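Local coordinates for protein UDP-L-Rhamnose Synthase (PDB 7JID) that probably makes UDP-L-rhamnose as an NADP-dependent oxidoreductase, holding the cofactor and a UDP-sugar on a Rossmann-type fold, at residues P52-F58 against I102-L107; G110-E114 against D130-F134; I185-S191 against G220-N225. Numbering follows the deposited sequence.

Contact 1 of 3, residues P52-F58 against I102-L107. With NAP (NADP nicotinamide-adenine-dinucleotide phosphate), chain D.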
loop_
_atom_site.group_PDB
_atom_site.type_symbol
_atom_site.label_atom_id
_atom_site.label_comp_id
_atom_site.label_asym_id
_atom_site.label_seq_id
_atom_site.Cartn_x
_atom_site.Cartn_y
_atom_site.Cartn_z
ATOM N N PRO A 52 25.276 1.747 -10.134
ATOM C CA PRO A 52 25.850 1.822 -8.797
ATOM C C PRO A 52 26.148 0.408 -8.299
ATOM O O PRO A 52 25.521 -0.526 -8.742
ATOM C CB PRO A 52 24.718 2.422 -7.950
ATOM C CG PRO A 52 23.470 1.957 -8.682
ATOM C CD PRO A 52 23.827 2.011 -10.162
ATOM N N ASP A 53 27.080 0.301 -7.339
ATOM C CA ASP A 53 27.402 -0.955 -6.626
ATOM C C ASP A 53 26.409 -1.181 -5.482
ATOM O O ASP A 53 26.148 -2.328 -5.147
ATOM C CB ASP A 53 28.832 -0.908 -6.079
ATOM C CG ASP A 53 29.861 -0.724 -7.191
ATOM O OD1 ASP A 53 29.949 -1.641 -7.995
ATOM O OD2 ASP A 53 30.460 0.359 -7.271
ATOM N N ARG A 54 25.865 -0.087 -4.971
ATOM C CA ARG A 54 24.923 -0.136 -3.829
ATOM C C ARG A 54 23.870 0.929 -4.069
ATOM O O ARG A 54 24.231 2.058 -4.487
ATOM C CB ARG A 54 25.638 0.141 -2.505
ATOM C CG ARG A 54 26.715 -0.849 -2.078
ATOM C CD ARG A 54 26.227 -2.285 -1.931
ATOM N NE ARG A 54 27.337 -3.085 -1.417
ATOM C CZ ARG A 54 28.253 -3.686 -2.198
ATOM N NH1 ARG A 54 28.159 -3.577 -3.514
ATOM N NH2 ARG A 54 29.271 -4.336 -1.653
ATOM N N VAL A 55 22.633 0.634 -3.688
ATOM C CA VAL A 55 21.552 1.648 -3.610
ATOM C C VAL A 55 21.068 1.709 -2.156
ATOM O O VAL A 55 20.960 0.662 -1.515
ATOM C CB VAL A 55 20.424 1.304 -4.594
ATOM C CG1 VAL A 55 19.271 2.284 -4.497
ATOM C CG2 VAL A 55 20.963 1.260 -6.028
ATOM N N MET A 56 20.788 2.904 -1.696
ATOM C CA MET A 56 20.168 3.063 -0.350
ATOM C C MET A 56 18.956 3.971 -0.451
ATOM O O MET A 56 18.963 4.929 -1.218
ATOM C CB MET A 56 21.145 3.613 0.690
ATOM C CG MET A 56 22.523 2.936 0.680
ATOM S SD MET A 56 23.596 3.434 2.065
ATOM C CE MET A 56 22.981 2.280 3.290
ATOM N N SER A 57 17.963 3.660 0.370
ATOM C CA SER A 57 16.682 4.381 0.463
ATOM C C SER A 57 16.554 5.008 1.860
ATOM O O SER A 57 16.369 4.262 2.850
ATOM C CB SER A 57 15.508 3.495 0.174
ATOM O OG SER A 57 14.297 4.246 0.294
ATOM N N PHE A 58 16.565 6.328 1.903
ATOM C CA PHE A 58 16.273 7.142 3.110
ATOM C C PHE A 58 15.072 8.024 2.858
ATOM O O PHE A 58 15.133 9.207 3.198
ATOM C CB PHE A 58 17.515 7.908 3.547
ATOM C CG PHE A 58 18.695 7.005 3.754
ATOM C CD1 PHE A 58 18.668 6.031 4.732
ATOM C CD2 PHE A 58 19.786 7.047 2.894
ATOM C CE1 PHE A 58 19.717 5.141 4.906
ATOM C CE2 PHE A 58 20.850 6.179 3.093
ATOM C CZ PHE A 58 20.801 5.209 4.060
ATOM N N ILE A 102 21.450 -5.431 -7.820
ATOM C CA ILE A 102 22.187 -4.396 -7.052
ATOM C C ILE A 102 21.614 -4.384 -5.627
ATOM O O ILE A 102 20.393 -4.292 -5.474
ATOM C CB ILE A 102 22.142 -2.990 -7.668
ATOM C CG1 ILE A 102 22.686 -2.960 -9.106
ATOM C CG2 ILE A 102 22.925 -2.060 -6.776
ATOM C CD1 ILE A 102 22.404 -1.683 -9.814
ATOM N N HIS A 103 22.478 -4.555 -4.643
ATOM C CA HIS A 103 22.039 -4.595 -3.226
ATOM C C HIS A 103 21.328 -3.283 -2.876
ATOM O O HIS A 103 21.865 -2.207 -3.163
ATOM C CB HIS A 103 23.247 -4.846 -2.334
ATOM C CG HIS A 103 22.912 -4.870 -0.888
ATOM N ND1 HIS A 103 22.749 -3.716 -0.154
ATOM C CD2 HIS A 103 22.680 -5.907 -0.072
ATOM C CE1 HIS A 103 22.399 -4.056 1.078
ATOM N NE2 HIS A 103 22.366 -5.394 1.167
ATOM N N LEU A 104 20.173 -3.384 -2.212
ATOM C CA LEU A 104 19.383 -2.225 -1.733
ATOM C C LEU A 104 19.334 -2.281 -0.211
ATOM O O LEU A 104 18.966 -3.323 0.318
ATOM C CB LEU A 104 17.978 -2.282 -2.304
ATOM C CG LEU A 104 16.981 -1.238 -1.778
ATOM C CD1 LEU A 104 17.436 0.161 -2.140
ATOM C CD2 LEU A 104 15.626 -1.523 -2.369
ATOM N N THR A 105 19.653 -1.159 0.414
ATOM C CA THR A 105 19.340 -0.903 1.837
ATOM C C THR A 105 18.092 -0.023 1.875
ATOM O O THR A 105 18.155 1.099 1.407
ATOM C CB THR A 105 20.512 -0.270 2.595
ATOM O OG1 THR A 105 21.687 -1.077 2.409
ATOM C CG2 THR A 105 20.191 -0.151 4.065
ATOM N N TYR A 106 17.049 -0.539 2.504
ATOM C CA TYR A 106 15.805 0.193 2.798
ATOM C C TYR A 106 15.786 0.540 4.290
ATOM O O TYR A 106 15.720 -0.341 5.114
ATOM C CB TYR A 106 14.581 -0.615 2.363
ATOM C CG TYR A 106 13.300 -0.116 2.972
ATOM C CD1 TYR A 106 12.786 1.131 2.622
ATOM C CD2 TYR A 106 12.608 -0.908 3.850
ATOM C CE1 TYR A 106 11.624 1.596 3.207
ATOM C CE2 TYR A 106 11.439 -0.456 4.450
ATOM C CZ TYR A 106 10.934 0.779 4.081
ATOM O OH TYR A 106 9.807 1.302 4.660
ATOM N N LEU A 107 15.812 1.827 4.612
ATOM C CA LEU A 107 15.663 2.264 6.030
ATOM C C LEU A 107 14.178 2.350 6.350
ATOM O O LEU A 107 13.501 3.252 5.812
ATOM C CB LEU A 107 16.363 3.591 6.277
ATOM C CG LEU A 107 16.579 3.902 7.767
ATOM C CD1 LEU A 107 17.300 2.785 8.497
ATOM C CD2 LEU A 107 17.368 5.195 7.922
HETATM P PA NAP D . 13.400 13.520 5.968
HETATM O O1A NAP D . 14.422 14.510 6.476
HETATM O O2A NAP D . 12.009 13.998 5.686
HETATM O O5B NAP D . 14.092 12.921 4.675
HETATM C C5B NAP D . 13.325 12.194 3.715
HETATM C C4B NAP D . 13.805 12.367 2.282
HETATM O O4B NAP D . 13.116 11.494 1.397
HETATM C C3B NAP D . 13.546 13.802 1.845
HETATM O O3B NAP D . 14.819 14.220 1.298
HETATM C C2B NAP D . 12.476 13.633 0.775
HETATM O O2B NAP D . 12.744 14.513 -0.274
HETATM C C1B NAP D . 12.687 12.211 0.257
HETATM N N9A NAP D . 11.583 11.542 -0.404
HETATM C C8A NAP D . 10.381 11.293 0.095
HETATM N N7A NAP D . 9.637 10.617 -0.783
HETATM C C5A NAP D . 10.386 10.441 -1.880
HETATM C C6A NAP D . 10.159 9.847 -3.139
HETATM N N6A NAP D . 8.989 9.306 -3.388
HETATM N N1A NAP D . 11.199 9.891 -4.042
HETATM C C2A NAP D . 12.371 10.448 -3.706
HETATM N N3A NAP D . 12.673 11.048 -2.543
HETATM C C4A NAP D . 11.680 11.032 -1.613
HETATM O O3 NAP D . 13.185 12.216 6.888
HETATM P PN NAP D . 14.332 11.336 7.629
HETATM O O1N NAP D . 13.866 11.442 9.071
HETATM O O2N NAP D . 15.711 11.526 7.154
HETATM O O5D NAP D . 13.839 9.885 7.228
HETATM C C5D NAP D . 14.249 9.027 6.172
HETATM C C4D NAP D . 13.133 7.958 5.973
HETATM O O4D NAP D . 13.704 6.706 6.187
HETATM C C3D NAP D . 12.080 8.142 7.045
HETATM O O3D NAP D . 10.868 7.333 6.798
HETATM C C2D NAP D . 13.042 7.728 8.183
HETATM O O2D NAP D . 12.501 7.380 9.465
HETATM C C1D NAP D . 13.762 6.537 7.608
HETATM P P2B NAP D . 11.679 15.598 -0.728
HETATM O O1X NAP D . 11.699 16.719 0.219
HETATM O O2X NAP D . 12.381 15.984 -2.044
HETATM O O3X NAP D . 10.268 15.033 -0.929
HETATM O O HOH W 1 25.269 -4.891 -5.355
HETATM O O HOH W 2 22.940 -0.884 -0.051
HETATM O O HOH W 3 13.366 4.552 2.979
#
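Neighbouring parallel strands of a Rossmann sheet join by backbone but are sorted by side chains, as 54-57 and 103-107 illustrate. Four hydrogen bonds alternate, from Val55 N to His103 O (3.0 Å) through to Leu107 N and Ser57 O (3.1 Å). On one face Val55 (t) and Leu104 (t, p) bring CG1 and CD1 to 3.7 Å. On the other, chi3 of Met56 (p, after m and t) turns its CE to 3.6 Å from Thr105 CB, next to helix 195-207. A water bonds Thr105 OG1 and His103 ND1 (2.8 Å each) and donates to Val55 O (2.9 Å); His103 NE2 bonds Thr210 O. Arg54, through two m rotamers, brings NH1 to Asp53 O (2.9 Å), while NE and NH2 bond the backbone carbonyls of Ala206 and Arg207. Phe58 CD1 meets Leu107 CD2 at 3.5 Å, and Phe58 O lies 3.1 Å from NAP C5D. Most polar groups are thus met by main chain or water between apolar side chains, and Phe58 and Leu107 line the NADP pocket.

Contact 2 of 3, residues G110-E114 against D130-F134. With EDO (1,2-ethanediol), chain G.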
loop_
_atom_site.group_PDB
_atom_site.type_symbol
_atom_site.label_atom_id
_atom_site.label_comp_id
_atom_site.label_asym_id
_atom_site.label_seq_id
_atom_site.Cartn_x
_atom_site.Cartn_y
_atom_site.Cartn_z
ATOM N N GLY A 110 10.551 0.324 12.996
ATOM C CA GLY A 110 9.993 -0.634 13.952
ATOM C C GLY A 110 8.746 -0.082 14.630
ATOM O O GLY A 110 8.240 -0.806 15.499
ATOM N N CYS A 111 8.182 1.047 14.175
ATOM C CA CYS A 111 6.914 1.602 14.743
ATOM C C CYS A 111 5.694 0.885 14.142
ATOM O O CYS A 111 4.729 1.533 13.786
ATOM C CB CYS A 111 6.922 3.108 14.620
ATOM S SG CYS A 111 8.130 3.741 15.826
ATOM N N ILE A 112 5.761 -0.445 14.044
ATOM C CA ILE A 112 4.692 -1.308 13.456
ATOM C C ILE A 112 4.236 -2.305 14.509
ATOM O O ILE A 112 3.395 -3.164 14.191
ATOM C CB ILE A 112 5.258 -1.984 12.195
ATOM C CG1 ILE A 112 6.423 -2.913 12.521
ATOM C CG2 ILE A 112 5.668 -0.877 11.212
ATOM C CD1 ILE A 112 7.018 -3.612 11.334
ATOM N N PHE A 113 4.795 -2.215 15.720
ATOM C CA PHE A 113 4.416 -3.121 16.832
ATOM C C PHE A 113 4.082 -2.314 18.086
ATOM O O PHE A 113 4.471 -1.166 18.248
ATOM C CB PHE A 113 5.547 -4.064 17.229
ATOM C CG PHE A 113 6.225 -4.791 16.098
ATOM C CD1 PHE A 113 5.589 -5.835 15.440
ATOM C CD2 PHE A 113 7.485 -4.409 15.670
ATOM C CE1 PHE A 113 6.241 -6.528 14.436
ATOM C CE2 PHE A 113 8.134 -5.105 14.668
ATOM C CZ PHE A 113 7.476 -6.126 14.002
ATOM N N GLU A 114 3.295 -2.937 18.940
ATOM C CA GLU A 114 2.909 -2.381 20.254
ATOM C C GLU A 114 3.079 -3.480 21.312
ATOM O O GLU A 114 2.481 -4.549 21.153
ATOM C CB GLU A 114 1.496 -1.801 20.168
ATOM C CG GLU A 114 0.965 -1.258 21.472
ATOM C CD GLU A 114 1.496 0.067 22.000
ATOM O OE1 GLU A 114 1.754 1.080 21.212
ATOM O OE2 GLU A 114 1.526 0.157 23.257
ATOM N N ASP A 130 8.049 -11.331 13.049
ATOM C CA ASP A 130 6.753 -10.967 13.641
ATOM C C ASP A 130 5.994 -10.045 12.674
ATOM O O ASP A 130 6.623 -9.185 11.998
ATOM C CB ASP A 130 6.915 -10.300 15.005
ATOM C CG ASP A 130 7.023 -11.268 16.156
ATOM O OD1 ASP A 130 6.535 -12.445 16.042
ATOM O OD2 ASP A 130 7.600 -10.867 17.156
ATOM N N LYS A 131 4.695 -10.253 12.592
ATOM C CA LYS A 131 3.805 -9.402 11.771
ATOM C C LYS A 131 3.473 -8.145 12.563
ATOM O O LYS A 131 3.405 -8.165 13.774
ATOM C CB LYS A 131 2.495 -10.121 11.442
ATOM C CG LYS A 131 2.656 -11.558 10.988
ATOM C CD LYS A 131 3.623 -11.730 9.856
ATOM C CE LYS A 131 3.388 -13.036 9.126
ATOM N NZ LYS A 131 2.128 -12.997 8.352
ATOM N N PRO A 132 3.181 -7.019 11.893
ATOM C CA PRO A 132 2.696 -5.826 12.589
ATOM C C PRO A 132 1.486 -6.109 13.486
ATOM O O PRO A 132 0.643 -6.928 13.109
ATOM C CB PRO A 132 2.294 -4.906 11.436
ATOM C CG PRO A 132 3.206 -5.320 10.304
ATOM C CD PRO A 132 3.282 -6.831 10.435
ATOM N N ASN A 133 1.454 -5.469 14.641
ATOM C CA ASN A 133 0.282 -5.525 15.535
ATOM C C ASN A 133 -0.073 -4.140 16.033
ATOM O O ASN A 133 -0.897 -4.040 16.947
ATOM C CB ASN A 133 0.498 -6.503 16.684
ATOM C CG ASN A 133 1.326 -5.916 17.801
ATOM O OD1 ASN A 133 2.182 -5.055 17.562
ATOM N ND2 ASN A 133 1.020 -6.312 19.019
ATOM N N PHE A 134 0.518 -3.081 15.497
ATOM C CA PHE A 134 0.135 -1.689 15.830
ATOM C C PHE A 134 -0.446 -0.998 14.594
ATOM O O PHE A 134 0.251 -0.926 13.563
ATOM C CB PHE A 134 1.293 -0.892 16.436
ATOM C CG PHE A 134 0.930 0.532 16.720
ATOM C CD1 PHE A 134 0.075 0.883 17.768
ATOM C CD2 PHE A 134 1.383 1.540 15.907
ATOM C CE1 PHE A 134 -0.289 2.205 17.963
ATOM C CE2 PHE A 134 1.053 2.867 16.127
ATOM C CZ PHE A 134 0.226 3.207 17.166
HETATM C C1 EDO G . 2.242 -8.460 22.981
HETATM O O1 EDO G . 1.757 -7.152 22.860
HETATM C C2 EDO G . 2.971 -8.870 21.773
HETATM O O2 EDO G . 3.216 -10.244 21.691
#
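Two loop pieces can be held together without any regular secondary structure when one side chain imitates a backbone, and 130-134 does this against 110-114. Asp130 begins at the ring of Phe113, where Asp130 CB lies 3.9 Å from Phe113 CE1; its carboxylate turns to Thr127. Lys131 contributes its carbonyl, with Lys131 O 3.3 Å from Phe113 CE1 at the ring edge; its amine bridges to Glu40 of the second subunit. Pro132 follows, with CB 4.2 Å from Ile112 CB and CA 3.2 Å from Ile112 O. Asn133 supplies most of the polar contact: its backbone N donates to Ile112 O (3.0 Å), its OD1 accepts from Glu114 N (2.8 Å), and its ND2 donates to Glu114 O (3.1 Å), so the carboxamide pairs with both backbone groups of one residue. Phe134 ends the run, its N giving Ile112 O a second donor (3.2 Å) and its CB lying 3.5 Å from Phe113 C. Cys111, just after Gly110 in the first piece, touches the UDP-sugar. A long loop after the fourth strand of the Rossmann sheet, folded on itself before helix 138-150 and reaching that ligand, fits the extended short-chain dehydrogenase/reductase fold.

Contact 3 of 3, residues I185-S191 against G220-N225. With AWU ([[(2~{R},3~{S},4~{R},5~{R})-5-[2,4-bis(oxidanylidene)pyrimidin-1-yl]-3,4-bis(oxidanyl)oxolan-2-yl]methoxy-oxidanyl-phosphoryl] [(2~{R},3~{R},4~{R},5~{R},6~{S})-6-methyl-3,4,5-tris(oxidanyl)oxan-2-yl] hydrogen phosphate), chain C.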
loop_
_atom_site.group_PDB
_atom_site.type_symbol
_atom_site.label_atom_id
_atom_site.label_comp_id
_atom_site.label_asym_id
_atom_site.label_seq_id
_atom_site.Cartn_x
_atom_site.Cartn_y
_atom_site.Cartn_z
ATOM N N ILE A 185 5.036 15.286 28.524
ATOM C CA ILE A 185 5.815 14.091 28.103
ATOM C C ILE A 185 4.987 12.872 28.451
ATOM O O ILE A 185 4.636 12.692 29.618
ATOM C CB ILE A 185 7.174 14.084 28.817
ATOM C CG1 ILE A 185 8.008 15.324 28.457
ATOM C CG2 ILE A 185 7.905 12.788 28.544
ATOM C CD1 ILE A 185 8.377 15.470 27.005
ATOM N N CYS A 186 4.738 12.032 27.444
ATOM C CA CYS A 186 4.161 10.698 27.642
ATOM C C CYS A 186 5.328 9.732 27.803
ATOM O O CYS A 186 5.913 9.362 26.770
ATOM C CB CYS A 186 3.213 10.327 26.511
ATOM S SG CYS A 186 2.449 8.733 26.786
ATOM N N SER A 187 5.744 9.440 29.049
ATOM C CA SER A 187 6.966 8.626 29.280
ATOM C C SER A 187 6.634 7.133 29.191
ATOM O O SER A 187 5.928 6.572 30.052
ATOM C CB SER A 187 7.675 8.964 30.578
ATOM O OG SER A 187 8.912 8.277 30.730
ATOM N N ILE A 188 7.236 6.435 28.242
ATOM C CA ILE A 188 7.007 4.981 28.057
ATOM C C ILE A 188 8.334 4.356 27.623
ATOM O O ILE A 188 8.971 4.865 26.708
ATOM C CB ILE A 188 5.887 4.702 27.020
ATOM C CG1 ILE A 188 4.514 5.285 27.427
ATOM C CG2 ILE A 188 5.778 3.204 26.761
ATOM C CD1 ILE A 188 3.439 5.173 26.358
ATOM N N PRO A 189 8.765 3.225 28.233
ATOM C CA PRO A 189 9.991 2.534 27.799
ATOM C C PRO A 189 9.865 2.104 26.330
ATOM O O PRO A 189 8.869 1.501 25.942
ATOM C CB PRO A 189 10.128 1.349 28.759
ATOM C CG PRO A 189 9.356 1.797 29.982
ATOM C CD PRO A 189 8.195 2.574 29.423
ATOM N N ASN A 190 10.938 2.279 25.571
ATOM C CA ASN A 190 10.902 2.023 24.122
ATOM C C ASN A 190 12.281 1.659 23.586
ATOM O O ASN A 190 13.307 2.103 24.178
ATOM C CB ASN A 190 10.494 3.303 23.403
ATOM C CG ASN A 190 9.012 3.386 23.162
ATOM O OD1 ASN A 190 8.503 2.731 22.253
ATOM N ND2 ASN A 190 8.326 4.224 23.962
ATOM N N SER A 191 12.286 0.881 22.518
ATOM C CA SER A 191 13.467 0.631 21.679
ATOM C C SER A 191 13.707 1.861 20.822
ATOM O O SER A 191 12.768 2.284 20.094
ATOM C CB SER A 191 13.327 -0.586 20.872
ATOM O OG SER A 191 13.366 -1.767 21.663
ATOM N N GLY A 220 17.846 -3.023 24.289
ATOM C CA GLY A 220 17.155 -2.617 25.516
ATOM C C GLY A 220 16.217 -1.434 25.339
ATOM O O GLY A 220 15.901 -1.002 24.215
ATOM N N LEU A 221 15.647 -1.022 26.463
ATOM C CA LEU A 221 14.587 -0.003 26.561
ATOM C C LEU A 221 15.036 1.204 27.340
ATOM O O LEU A 221 15.769 1.053 28.339
ATOM C CB LEU A 221 13.397 -0.652 27.276
ATOM C CG LEU A 221 12.671 -1.760 26.531
ATOM C CD1 LEU A 221 11.630 -2.399 27.457
ATOM C CD2 LEU A 221 12.054 -1.240 25.224
ATOM N N VAL A 222 14.584 2.366 26.920
ATOM C CA VAL A 222 14.756 3.624 27.657
ATOM C C VAL A 222 13.440 4.370 27.583
ATOM O O VAL A 222 12.708 4.279 26.582
ATOM C CB VAL A 222 15.925 4.457 27.109
ATOM C CG1 VAL A 222 15.618 5.016 25.718
ATOM C CG2 VAL A 222 16.348 5.505 28.120
ATOM N N SER A 223 13.150 5.137 28.609
ATOM C CA SER A 223 11.938 5.991 28.621
ATOM C C SER A 223 12.310 7.442 28.417
ATOM O O SER A 223 13.447 7.842 28.668
ATOM C CB SER A 223 11.142 5.862 29.885
ATOM O OG SER A 223 11.866 6.442 30.946
ATOM N N HIS A 224 11.305 8.206 28.072
ATOM C CA HIS A 224 11.426 9.679 27.951
ATOM C C HIS A 224 11.921 10.216 29.299
ATOM O O HIS A 224 12.781 11.094 29.319
ATOM C CB HIS A 224 10.087 10.282 27.558
ATOM C CG HIS A 224 9.393 9.658 26.395
ATOM N ND1 HIS A 224 9.078 8.297 26.345
ATOM C CD2 HIS A 224 8.926 10.198 25.257
ATOM C CE1 HIS A 224 8.424 8.056 25.218
ATOM N NE2 HIS A 224 8.347 9.186 24.536
ATOM N N ASN A 225 11.347 9.739 30.398
ATOM C CA ASN A 225 11.763 10.235 31.720
ATOM C C ASN A 225 13.220 9.912 31.969
ATOM O O ASN A 225 13.913 10.760 32.547
ATOM C CB ASN A 225 10.864 9.680 32.810
ATOM C CG ASN A 225 9.524 10.366 32.908
ATOM O OD1 ASN A 225 9.241 11.341 32.217
ATOM N ND2 ASN A 225 8.680 9.783 33.742
HETATM P PA AWU C . 6.527 12.548 17.592
HETATM O O1A AWU C . 5.081 12.750 17.340
HETATM O O2A AWU C . 7.413 13.773 17.731
HETATM O O3A AWU C . 7.388 11.757 16.457
HETATM P PB AWU C . 6.810 10.688 15.342
HETATM O O1B AWU C . 5.930 9.553 15.919
HETATM O O2B AWU C . 6.282 11.499 14.138
HETATM O O3B AWU C . 8.213 10.006 14.986
HETATM C "C5'" AWU C . 9.111 7.965 12.127
HETATM O "O5'" AWU C . 9.012 9.040 13.042
HETATM C "C4'" AWU C . 9.917 6.839 12.751
HETATM O "O4'" AWU C . 9.901 5.651 11.927
HETATM C "C3'" AWU C . 9.321 6.499 14.077
HETATM O "O3'" AWU C . 10.233 5.680 14.759
HETATM C "C2'" AWU C . 9.127 7.715 14.977
HETATM C "C1'" AWU C . 8.470 8.820 14.276
HETATM N N1 AWU C . 5.355 12.944 22.635
HETATM C C2 AWU C . 5.179 13.466 23.904
HETATM O O2 AWU C . 5.744 12.934 24.881
HETATM N N3 AWU C . 4.492 14.645 24.034
HETATM C C4 AWU C . 3.857 15.228 22.982
HETATM O O4 AWU C . 3.255 16.346 23.187
HETATM C C5 AWU C . 4.053 14.712 21.700
HETATM C C6 AWU C . 4.719 13.500 21.542
HETATM C C1C AWU C . 6.114 11.676 22.440
HETATM C C2C AWU C . 5.445 10.598 21.587
HETATM C C3C AWU C . 6.672 9.843 21.016
HETATM C C4C AWU C . 7.671 10.950 20.902
HETATM C C5C AWU C . 7.958 11.424 19.493
HETATM C "C6'" AWU C . 9.792 8.566 10.900
HETATM O "O2'" AWU C . 10.407 8.223 15.295
HETATM O O2C AWU C . 4.674 9.774 22.425
HETATM O O3C AWU C . 7.191 8.930 21.967
HETATM O O4C AWU C . 7.174 12.084 21.600
HETATM O O5C AWU C . 6.673 11.671 18.877
HETATM O O HOH W 4 15.987 -2.464 21.291
#
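A capped helix start laid against an antiparallel neighbour can bring a side chain to a nucleotide, and 185-191 with 220-225 is a compact case. The two run almost oppositely, 174° apart, and share a single antiparallel, hydrogen-bonded bridge: Asn190 N to Val222 O (2.9 Å) and Val222 N to Asn190 O (3.0 Å). Ser223 is the N-cap of helix 224-234, and the carboxylate of Glu226 accepts from its backbone N, as in a capping box.

His224, first residue of the helix, loses the most surface to the other segment. Its CA-to-CB bond points toward 185-191, where Ile185 CG2 lies 3.5 Å from His224 CB, and Cys186 O sits over one face of the imidazole, 3.2 Å from CE1. Held in this way, the ring shares a hydrogen bond of 2.8 Å between its NE2 and the ribose hydroxyl O3C of AWU.

Ser187 comes next. Its OG accepts from Asn225 N at 2.9 Å, so a side chain of the facing loop satisfies another amide of the first turn; the carboxamide of Asn225 itself turns to Trp241 and Asn243.

Leu221 packs near the far end. Its CD2 lies against the main chain, 3.3 Å from Asn190 C and 3.4 Å from Ser191 N, and its CB makes an apolar contact with Pro189 CB at 4.1 Å. Asn190, buried nearly as much, sends its OD1 to Arg163.

The same loop also holds the base: Cys186 N donates to the uracil carbonyl O2 of AWU at 2.9 Å.

In the fold
Each contact touches the ligand-binding cleft: contact 1 only by its C-terminal end at NADP, contact 2 through Cys111, contact 3 at the uridine end of the UDP-sugar. The centres of contacts 1 and 3 are 31 Å apart, on opposite sides of the chain's centre. Contact 2 lies off to one side of the line between them, its centre 24 Å from that of contact 1 and 17 Å from that of contact 3, with nearest atoms about 6 Å from the latter. Continuity is covalent on one side, since 102-107 runs almost directly into 110-114. Along that path the side chain of Leu107 is about 8 Å from AWU and that of Cys111 about 3 Å, so strand and loop lead from NADP to the UDP-sugar.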